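Local coordinates for Lpg0393 helical bundle domain-containing protein (Legionella pneumophila subsp. pneumophila str. Philadelphia 1, PDB 4R0G) that acts as a guanine-nucleotide exchange factor for the small GTPases Rab5, Rab21 and Rab22, at residues A[18-21]-A[22-25]; A[157-160]-A[161-165]; A[232-235]-A[236-239]; A[246-249]-A[250-254]. One frame throughout, in Å; residues are numbered along the deposited sequence.

Interaction 1: residues A[18-21]-A[22-25]; sequences LLFL and QWPK
Phe20 and Trp23 meet across a type I beta turn, Phe20 to Trp23, that joins helix 17-20 to helix 23-30 within the VPS9-like domain. The two aromatic groups cross at a slant: the phenyl ring and the six-membered ring of the indole have centroids 5.7 Å apart and planes 36° from each other, which fits neither a parallel stack nor a T-shaped pair. Both rings leave the backbone the same way, with CG anti to the backbone N (chi1 158° for Phe20 and -170° for Trp23), and this brings them together on one side of the turn. The turn itself is closed by Trp23 N, which donates to Phe20 O at 3.1 Å, and one step earlier Gln22 N donates to Leu19 O at 2.9 Å. Both bonds span three residues. Around the pair, Trp51 meets the Trp23 ring edge-to-face, while Ile89 of helix 80-101 touches both aromatic side chains; the pair is thus buried between helices. On the more exposed side, the amide end of Gln22 lies across the tip of Leu19, with NE2 of Gln22 3.4 Å from CD1 of Leu19. The closest approach of the two aromatic side chains is CE1 of Phe20 to CE3 of Trp23, 3.6 Å.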
loop_
_atom_site.group_PDB
_atom_site.type_symbol
_atom_site.label_atom_id
_atom_site.label_comp_id
_atom_site.label_asym_id
_atom_site.label_seq_id
_atom_site.Cartn_x
_atom_site.Cartn_y
_atom_site.Cartn_z
ATOM N N LEU A 18 -8.578 6.432 13.067
ATOM C CA LEU A 18 -8.958 5.031 12.811
ATOM C C LEU A 18 -10.350 4.791 13.310
ATOM O O LEU A 18 -11.130 4.081 12.669
ATOM C CB LEU A 18 -7.995 4.048 13.470
ATOM C CG LEU A 18 -6.781 3.964 12.577
ATOM C CD1 LEU A 18 -5.643 3.258 13.251
ATOM C CD2 LEU A 18 -7.250 3.280 11.309
ATOM N N LEU A 19 -10.664 5.405 14.447
ATOM C CA LEU A 19 -12.013 5.342 14.975
ATOM C C LEU A 19 -12.979 6.135 14.091
ATOM O O LEU A 19 -14.056 5.651 13.761
ATOM C CB LEU A 19 -12.047 5.814 16.438
ATOM C CG LEU A 19 -13.451 5.893 17.033
ATOM C CD1 LEU A 19 -14.125 4.508 16.936
ATOM C CD2 LEU A 19 -13.422 6.469 18.472
ATOM N N PHE A 20 -12.594 7.341 13.697
ATOM C CA PHE A 20 -13.491 8.146 12.868
ATOM C C PHE A 20 -13.908 7.424 11.592
ATOM O O PHE A 20 -15.069 7.487 11.198
ATOM C CB PHE A 20 -12.869 9.472 12.529
ATOM C CG PHE A 20 -13.464 10.118 11.307
ATOM C CD1 PHE A 20 -14.739 10.671 11.351
ATOM C CD2 PHE A 20 -12.744 10.206 10.115
ATOM C CE1 PHE A 20 -15.306 11.271 10.241
ATOM C CE2 PHE A 20 -13.313 10.827 9.003
ATOM C CZ PHE A 20 -14.603 11.365 9.084
ATOM N N LEU A 21 -12.949 6.707 10.989
ATOM C CA LEU A 21 -13.132 5.890 9.769
ATOM C C LEU A 21 -14.066 4.688 9.927
ATOM O O LEU A 21 -14.305 3.954 8.971
ATOM C CB LEU A 21 -11.779 5.414 9.226
ATOM C CG LEU A 21 -10.844 6.501 8.660
ATOM C CD1 LEU A 21 -9.593 5.903 8.105
ATOM C CD2 LEU A 21 -11.540 7.295 7.591
ATOM N N GLN A 22 -14.548 4.465 11.147
ATOM C CA GLN A 22 -15.432 3.345 11.467
ATOM C C GLN A 22 -16.884 3.775 11.285
ATOM O O GLN A 22 -17.837 2.986 11.386
ATOM C CB GLN A 22 -15.199 2.956 12.918
ATOM C CG GLN A 22 -15.096 1.500 13.224
ATOM C CD GLN A 22 -14.496 1.278 14.604
ATOM O OE1 GLN A 22 -13.333 0.898 14.722
ATOM N NE2 GLN A 22 -15.287 1.537 15.660
ATOM N N TRP A 23 -17.010 5.065 11.032
ATOM C CA TRP A 23 -18.279 5.741 10.859
ATOM C C TRP A 23 -19.163 5.108 9.794
ATOM O O TRP A 23 -20.335 4.805 10.057
ATOM C CB TRP A 23 -17.997 7.191 10.471
ATOM C CG TRP A 23 -19.148 8.104 10.472
ATOM C CD1 TRP A 23 -20.306 7.977 11.185
ATOM C CD2 TRP A 23 -19.245 9.338 9.756
ATOM N NE1 TRP A 23 -21.125 9.049 10.945
ATOM C CE2 TRP A 23 -20.503 9.906 10.077
ATOM C CE3 TRP A 23 -18.393 10.018 8.872
ATOM C CZ2 TRP A 23 -20.947 11.129 9.534
ATOM C CZ3 TRP A 23 -18.825 11.235 8.332
ATOM C CH2 TRP A 23 -20.103 11.782 8.674
ATOM N N PRO A 24 -18.623 4.925 8.570
ATOM C CA PRO A 24 -19.577 4.449 7.575
ATOM C C PRO A 24 -20.081 3.012 7.849
ATOM O O PRO A 24 -21.135 2.613 7.338
ATOM C CB PRO A 24 -18.815 4.615 6.247
ATOM C CG PRO A 24 -17.411 4.684 6.588
ATOM C CD PRO A 24 -17.275 5.124 7.994
ATOM N N LYS A 25 -19.369 2.265 8.688
ATOM C CA LYS A 25 -19.839 0.943 9.098
ATOM C C LYS A 25 -21.003 1.070 10.098
ATOM O O LYS A 25 -21.929 0.260 10.101
ATOM C CB LYS A 25 -18.673 0.114 9.672
ATOM C CG LYS A 25 -19.033 -1.313 10.002
ATOM C CD LYS A 25 -18.095 -1.926 11.042
ATOM C CE LYS A 25 -18.594 -3.332 11.443
ATOM N NZ LYS A 25 -17.537 -4.197 12.069
#

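Interaction 2: residues A[157-160]-A[161-165]; sequences AVSK and AFDQI
Lys160 O receives the side-chain amide of Gln164 one helical turn later, NE2 of Gln164 lying 2.8 Å from Lys160 O with an N-H...O angle of 147°. The donor comes in from high above the carbonyl plane, 68° out of it, because the side chain folds back over the helix: chi1 of 59° sets CG of Gln164 between its own backbone N and carbonyl carbon, and CG lies beside Lys160 O. The same oxygen also takes the backbone N of Gln164, but weakly, at 3.4 Å, so the side-chain bond supplements a stretched main-chain one.

On another flank, Asp163 OD2 lies 3.1 Å from Ser159 O. Both atoms are acceptors, so this is mere proximity, and the carboxylate has its main polar partner elsewhere: OD1 forms a salt bridge with Lys243 of the second subunit. Ser159 OG also reaches that subunit, through a weak hydrogen bond to Phe236 O.

Beneath these side chains runs the ordinary helical ladder. Phe162 N to Val158 O is 2.9 Å and Ala161 N to Ala157 O is 3.1 Å, consistent with the i-to-i+4 spacing of an alpha helix, although the next rung, Asp163 N to Ser159 O, is weak. Val158 and Ala161 pack on Val70 of helix 58-71, and Phe162 lies against Pro77. This is a regular i-to-i+4 alpha-helical contact in the long helix 155-183, with one flank in the chain's own interior and another at the dimer interface.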
loop_
_atom_site.group_PDB
_atom_site.type_symbol
_atom_site.label_atom_id
_atom_site.label_comp_id
_atom_site.label_asym_id
_atom_site.label_seq_id
_atom_site.Cartn_x
_atom_site.Cartn_y
_atom_site.Cartn_z
ATOM N N ALA A 157 1.109 18.000 12.407
ATOM C CA ALA A 157 -0.147 17.302 12.718
ATOM C C ALA A 157 -0.336 16.025 11.927
ATOM O O ALA A 157 -0.972 15.072 12.410
ATOM C CB ALA A 157 -1.316 18.197 12.474
ATOM N N VAL A 158 0.170 16.054 10.690
ATOM C CA VAL A 158 0.086 14.949 9.747
ATOM C C VAL A 158 1.020 13.862 10.194
ATOM O O VAL A 158 0.628 12.709 10.308
ATOM C CB VAL A 158 0.528 15.387 8.346
ATOM C CG1 VAL A 158 0.561 14.202 7.414
ATOM C CG2 VAL A 158 -0.395 16.480 7.824
ATOM N N SER A 159 2.271 14.245 10.442
ATOM C CA SER A 159 3.290 13.334 10.939
ATOM C C SER A 159 2.871 12.632 12.232
ATOM O O SER A 159 3.205 11.468 12.444
ATOM C CB SER A 159 4.589 14.079 11.173
ATOM O OG SER A 159 5.565 13.188 11.672
ATOM N N LYS A 160 2.129 13.326 13.085
ATOM C CA LYS A 160 1.637 12.714 14.307
ATOM C C LYS A 160 0.515 11.726 14.037
ATOM O O LYS A 160 0.470 10.671 14.655
ATOM C CB LYS A 160 1.212 13.770 15.351
ATOM C CG LYS A 160 2.406 14.485 15.961
ATOM C CD LYS A 160 2.071 15.655 16.914
ATOM C CE LYS A 160 3.361 16.497 17.131
ATOM N NZ LYS A 160 3.386 17.476 18.259
ATOM N N ALA A 161 -0.390 12.063 13.124
ATOM C CA ALA A 161 -1.495 11.163 12.817
ATOM C C ALA A 161 -0.924 9.908 12.226
ATOM O O ALA A 161 -1.337 8.796 12.559
ATOM C CB ALA A 161 -2.437 11.784 11.852
ATOM N N PHE A 162 0.058 10.108 11.362
ATOM C CA PHE A 162 0.686 9.020 10.674
ATOM C C PHE A 162 1.211 7.948 11.623
ATOM O O PHE A 162 0.836 6.762 11.526
ATOM C CB PHE A 162 1.839 9.539 9.843
ATOM C CG PHE A 162 2.596 8.449 9.144
ATOM C CD1 PHE A 162 1.945 7.580 8.272
ATOM C CD2 PHE A 162 3.958 8.271 9.364
ATOM C CE1 PHE A 162 2.653 6.555 7.620
ATOM C CE2 PHE A 162 4.667 7.244 8.710
ATOM C CZ PHE A 162 4.015 6.397 7.846
ATOM N N ASP A 163 2.083 8.363 12.535
ATOM C CA ASP A 163 2.740 7.401 13.403
ATOM C C ASP A 163 1.710 6.628 14.199
ATOM O O ASP A 163 1.899 5.427 14.446
ATOM C CB ASP A 163 3.795 8.062 14.306
ATOM C CG ASP A 163 5.033 8.545 13.514
ATOM O OD1 ASP A 163 5.599 7.779 12.689
ATOM O OD2 ASP A 163 5.442 9.710 13.718
ATOM N N GLN A 164 0.609 7.298 14.554
ATOM C CA GLN A 164 -0.405 6.653 15.391
ATOM C C GLN A 164 -1.492 5.868 14.638
ATOM O O GLN A 164 -2.156 5.007 15.214
ATOM C CB GLN A 164 -0.996 7.634 16.437
ATOM C CG GLN A 164 -1.643 8.868 15.861
ATOM C CD GLN A 164 -1.919 9.950 16.905
ATOM O OE1 GLN A 164 -2.935 9.922 17.620
ATOM N NE2 GLN A 164 -1.006 10.918 16.991
ATOM N N ILE A 165 -1.659 6.148 13.352
ATOM C CA ILE A 165 -2.470 5.292 12.491
ATOM C C ILE A 165 -1.662 4.065 12.070
ATOM O O ILE A 165 -2.136 2.926 12.160
ATOM C CB ILE A 165 -2.899 6.033 11.219
ATOM C CG1 ILE A 165 -3.967 7.061 11.539
ATOM C CG2 ILE A 165 -3.427 5.073 10.165
ATOM C CD1 ILE A 165 -4.347 7.886 10.331
#

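Interaction 3: residues A[232-235]-A[236-239]; sequences QPAE and FEEE
Glu237 reaches back from the first turn of helix 235-244 to the backbone of Ala234 and the ring of Pro233. Its CB lies 3.7 Å from CB of Pro233, close to the point where the loop enters the helix. From there CG is set anti to the carbonyl carbon, directing the extended chain back toward the incoming loop. CG rests over one face of the Phe236 ring, 3.8 Å above its plane and displaced toward the rim. The carboxyl carbon CD follows at 3.5 Å from CB of Pro233. At the tip, OE2 accepts Ala234 N with a nearly straight N-H...O angle of 169°, the donor standing 43° out of the carboxylate plane; the modelled length from Ala234 N to Glu237 OE2, 2.5 Å, is implausibly short, so the exact distance is doubtful. The other oxygen, OE1, is hydrogen-bonded to Tyr178 OH, while OE2 also makes a salt bridge with Arg196. Held by a backbone N-H, a phenol and a guanidinium, this buried carboxylate has its polar atoms well satisfied, and the neighbouring arginine would probably stabilise its negative charge.

Ala234 is gripped from another direction as well: its CB touches CE1 of Phe236 at 3.5 Å, the ring being turned toward it by a chi1 of 78°. The helical backbone begins to close with Glu238 N donating to Glu235 O at 3.1 Å. The contact is thus a first-turn glutamate whose carboxylate accepts a backbone N-H from three residues earlier, where the loop leads into helix 235-244 of the helical bundle domain.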
loop_
_atom_site.group_PDB
_atom_site.type_symbol
_atom_site.label_atom_id
_atom_site.label_comp_id
_atom_site.label_asym_id
_atom_site.label_seq_id
_atom_site.Cartn_x
_atom_site.Cartn_y
_atom_site.Cartn_z
ATOM N N GLN A 232 3.757 -24.977 17.386
ATOM C CA GLN A 232 4.899 -25.474 16.610
ATOM C C GLN A 232 4.870 -25.048 15.148
ATOM O O GLN A 232 4.733 -25.884 14.259
ATOM C CB GLN A 232 4.971 -26.998 16.682
ATOM C CG GLN A 232 4.950 -27.580 18.090
ATOM C CD GLN A 232 5.426 -29.024 18.116
ATOM O OE1 GLN A 232 4.980 -29.854 17.313
ATOM N NE2 GLN A 232 6.366 -29.323 19.018
ATOM N N PRO A 233 5.037 -23.741 14.904
ATOM C CA PRO A 233 4.952 -23.130 13.577
ATOM C C PRO A 233 6.118 -23.477 12.651
ATOM O O PRO A 233 7.171 -23.932 13.095
ATOM C CB PRO A 233 4.985 -21.633 13.896
ATOM C CG PRO A 233 5.761 -21.549 15.139
ATOM C CD PRO A 233 5.306 -22.729 15.941
ATOM N N ALA A 234 5.918 -23.226 11.359
ATOM C CA ALA A 234 6.942 -23.475 10.361
ATOM C C ALA A 234 8.028 -22.427 10.479
ATOM O O ALA A 234 7.863 -21.428 11.186
ATOM C CB ALA A 234 6.325 -23.414 8.977
ATOM N N GLU A 235 9.112 -22.612 9.735
ATOM C CA GLU A 235 10.232 -21.678 9.827
ATOM C C GLU A 235 9.788 -20.273 9.431
ATOM O O GLU A 235 10.024 -19.303 10.157
ATOM C CB GLU A 235 11.418 -22.132 8.966
ATOM C CG GLU A 235 12.210 -23.298 9.542
ATOM C CD GLU A 235 13.624 -23.415 8.945
ATOM O OE1 GLU A 235 14.438 -22.483 9.159
ATOM O OE2 GLU A 235 13.919 -24.434 8.265
ATOM N N PHE A 236 9.122 -20.184 8.282
ATOM C CA PHE A 236 8.637 -18.914 7.774
ATOM C C PHE A 236 7.643 -18.224 8.708
ATOM O O PHE A 236 7.675 -17.002 8.824
ATOM C CB PHE A 236 8.044 -19.075 6.371
ATOM C CG PHE A 236 6.660 -19.655 6.349
ATOM C CD1 PHE A 236 6.475 -21.024 6.288
ATOM C CD2 PHE A 236 5.541 -18.830 6.356
ATOM C CE1 PHE A 236 5.201 -21.566 6.256
ATOM C CE2 PHE A 236 4.273 -19.370 6.323
ATOM C CZ PHE A 236 4.106 -20.742 6.276
ATOM N N GLU A 237 6.776 -18.986 9.378
ATOM C CA GLU A 237 5.835 -18.367 10.308
ATOM C C GLU A 237 6.573 -17.533 11.369
ATOM O O GLU A 237 6.060 -16.505 11.793
ATOM C CB GLU A 237 4.927 -19.405 10.989
ATOM C CG GLU A 237 4.006 -20.223 10.077
ATOM C CD GLU A 237 3.191 -21.289 10.853
ATOM O OE1 GLU A 237 2.193 -20.940 11.535
ATOM O OE2 GLU A 237 3.567 -22.483 10.791
ATOM N N GLU A 238 7.777 -17.966 11.765
ATOM C CA GLU A 238 8.523 -17.380 12.898
ATOM C C GLU A 238 8.831 -15.898 12.727
ATOM O O GLU A 238 8.788 -15.122 13.690
ATOM C CB GLU A 238 9.857 -18.114 13.149
ATOM C CG GLU A 238 9.782 -19.528 13.727
ATOM C CD GLU A 238 11.155 -20.087 14.145
ATOM O OE1 GLU A 238 12.083 -19.286 14.419
ATOM O OE2 GLU A 238 11.294 -21.331 14.205
ATOM N N GLU A 239 9.180 -15.511 11.509
ATOM C CA GLU A 239 9.509 -14.116 11.260
ATOM C C GLU A 239 8.282 -13.279 11.565
ATOM O O GLU A 239 8.371 -12.264 12.265
ATOM C CB GLU A 239 9.979 -13.897 9.817
ATOM C CG GLU A 239 10.553 -12.505 9.557
ATOM C CD GLU A 239 11.753 -12.168 10.452
ATOM O OE1 GLU A 239 12.578 -13.078 10.721
ATOM O OE2 GLU A 239 11.861 -10.990 10.883
#

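Interaction 4: residues A[246-249]-A[250-254]; sequences PLPF and IDNTV
Helix 249-256 begins here, with Pro248 at its N-cap position and also at the centre of an inverse gamma turn, closed by Phe249 N bonding to Leu247 O at 2.8 Å. The first helical rung is Asn252 N to Pro248 O, 2.8 Å long and almost linear at 178°. The side chain of Asn252 slants across the proline ring, its OD1 3.8 Å from CG of Pro248, while CB of Asp251 packs on CB of Pro248 at 3.7 Å. One residue on, the secure bond to Phe249 O comes from the backbone N of Thr253, 3.0 Å away. A chi1 of -45°, anti to the carbonyl carbon, directs Thr253 OG1 toward the same oxygen; OG1 is modelled 2.5 Å from Phe249 O, too short to be taken literally, so this second bond is doubtful in detail. The contact lies at the surface of the chain, where the loop from helix 235-244 runs into helix 249-256; towards the second subunit, Ile250 packs on Leu247 and Thr253 on Ile250, both partners belonging to that other chain.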
loop_
_atom_site.group_PDB
_atom_site.type_symbol
_atom_site.label_atom_id
_atom_site.label_comp_id
_atom_site.label_asym_id
_atom_site.label_seq_id
_atom_site.Cartn_x
_atom_site.Cartn_y
_atom_site.Cartn_z
ATOM N N PRO A 246 6.811 -8.045 19.191
ATOM C CA PRO A 246 8.252 -7.954 19.436
ATOM C C PRO A 246 8.528 -7.409 20.837
ATOM O O PRO A 246 7.603 -7.185 21.627
ATOM C CB PRO A 246 8.704 -6.938 18.383
ATOM C CG PRO A 246 7.547 -5.977 18.319
ATOM C CD PRO A 246 6.289 -6.793 18.611
ATOM N N LEU A 247 9.802 -7.212 21.143
ATOM C CA LEU A 247 10.196 -6.605 22.403
ATOM C C LEU A 247 11.177 -5.479 22.110
ATOM O O LEU A 247 12.380 -5.655 22.283
ATOM C CB LEU A 247 10.865 -7.656 23.281
ATOM C CG LEU A 247 10.180 -9.020 23.274
ATOM C CD1 LEU A 247 11.157 -10.122 23.651
ATOM C CD2 LEU A 247 8.977 -9.015 24.214
ATOM N N PRO A 248 10.677 -4.317 21.648
ATOM C CA PRO A 248 11.606 -3.264 21.202
ATOM C C PRO A 248 12.217 -2.469 22.356
ATOM O O PRO A 248 11.919 -1.275 22.487
ATOM C CB PRO A 248 10.725 -2.361 20.335
ATOM C CG PRO A 248 9.359 -2.490 20.957
ATOM C CD PRO A 248 9.264 -3.918 21.484
ATOM N N PHE A 249 13.081 -3.129 23.138
ATOM C CA PHE A 249 13.769 -2.539 24.274
ATOM C C PHE A 249 14.428 -1.242 23.864
ATOM O O PHE A 249 14.625 -0.336 24.689
ATOM C CB PHE A 249 14.860 -3.473 24.751
ATOM C CG PHE A 249 14.365 -4.673 25.467
ATOM C CD1 PHE A 249 13.984 -4.589 26.787
ATOM C CD2 PHE A 249 14.327 -5.903 24.842
ATOM C CE1 PHE A 249 13.545 -5.715 27.471
ATOM C CE2 PHE A 249 13.891 -7.033 25.512
ATOM C CZ PHE A 249 13.497 -6.941 26.828
ATOM N N ILE A 250 14.765 -1.154 22.580
ATOM C CA ILE A 250 15.387 0.045 22.048
ATOM C C ILE A 250 14.353 1.157 22.003
ATOM O O ILE A 250 14.496 2.161 22.706
ATOM C CB ILE A 250 15.961 -0.187 20.646
ATOM C CG1 ILE A 250 16.934 -1.361 20.665
ATOM C CG2 ILE A 250 16.650 1.068 20.139
ATOM C CD1 ILE A 250 17.655 -1.543 19.362
ATOM N N ASP A 251 13.318 0.964 21.182
ATOM C CA ASP A 251 12.214 1.918 21.039
ATOM C C ASP A 251 11.673 2.340 22.406
ATOM O O ASP A 251 11.412 3.532 22.625
ATOM C CB ASP A 251 11.092 1.310 20.182
ATOM C CG ASP A 251 10.080 2.349 19.702
ATOM O OD1 ASP A 251 9.100 2.630 20.441
ATOM O OD2 ASP A 251 10.258 2.870 18.576
ATOM N N ASN A 252 11.528 1.368 23.317
ATOM C CA ASN A 252 11.187 1.667 24.708
ATOM C C ASN A 252 12.158 2.729 25.191
ATOM O O ASN A 252 11.747 3.835 25.535
ATOM C CB ASN A 252 11.308 0.417 25.601
ATOM C CG ASN A 252 10.250 -0.650 25.297
ATOM O OD1 ASN A 252 9.542 -0.581 24.289
ATOM N ND2 ASN A 252 10.154 -1.652 26.173
ATOM N N THR A 253 13.449 2.407 25.118
ATOM C CA THR A 253 14.527 3.294 25.559
ATOM C C THR A 253 14.679 4.577 24.715
ATOM O O THR A 253 15.295 5.545 25.164
ATOM C CB THR A 253 15.885 2.539 25.612
ATOM O OG1 THR A 253 15.713 1.252 26.234
ATOM C CG2 THR A 253 16.926 3.339 26.383
ATOM N N VAL A 254 14.129 4.592 23.500
ATOM C CA VAL A 254 14.149 5.817 22.679
ATOM C C VAL A 254 13.060 6.813 23.075
ATOM O O VAL A 254 13.296 8.020 23.074
ATOM C CB VAL A 254 14.006 5.551 21.146
ATOM C CG1 VAL A 254 14.298 6.827 20.357
ATOM C CG2 VAL A 254 14.924 4.439 20.681
#

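Overall arrangement
The four contacts follow one another along the chain. Interactions 1 and 2, with centres about 17 Å apart, touch directly: Leu18 CD1 meets Ile165 O at 3.7 Å, joining the short helix 17-20 to the long helix 155-183. Interactions 3 and 4 start consecutive helices of the helical bundle domain; their centres are about 23 Å apart and their nearest atoms about 8 Å. Interaction 1 is remote from interaction 3, about 34 Å between centres. Interactions 2, 3 and 4 all touch the second subunit, and interactions 2 and 3 do so reciprocally: Ser159 and Asp163 of one chain meet Phe236 and Glu239 of the other.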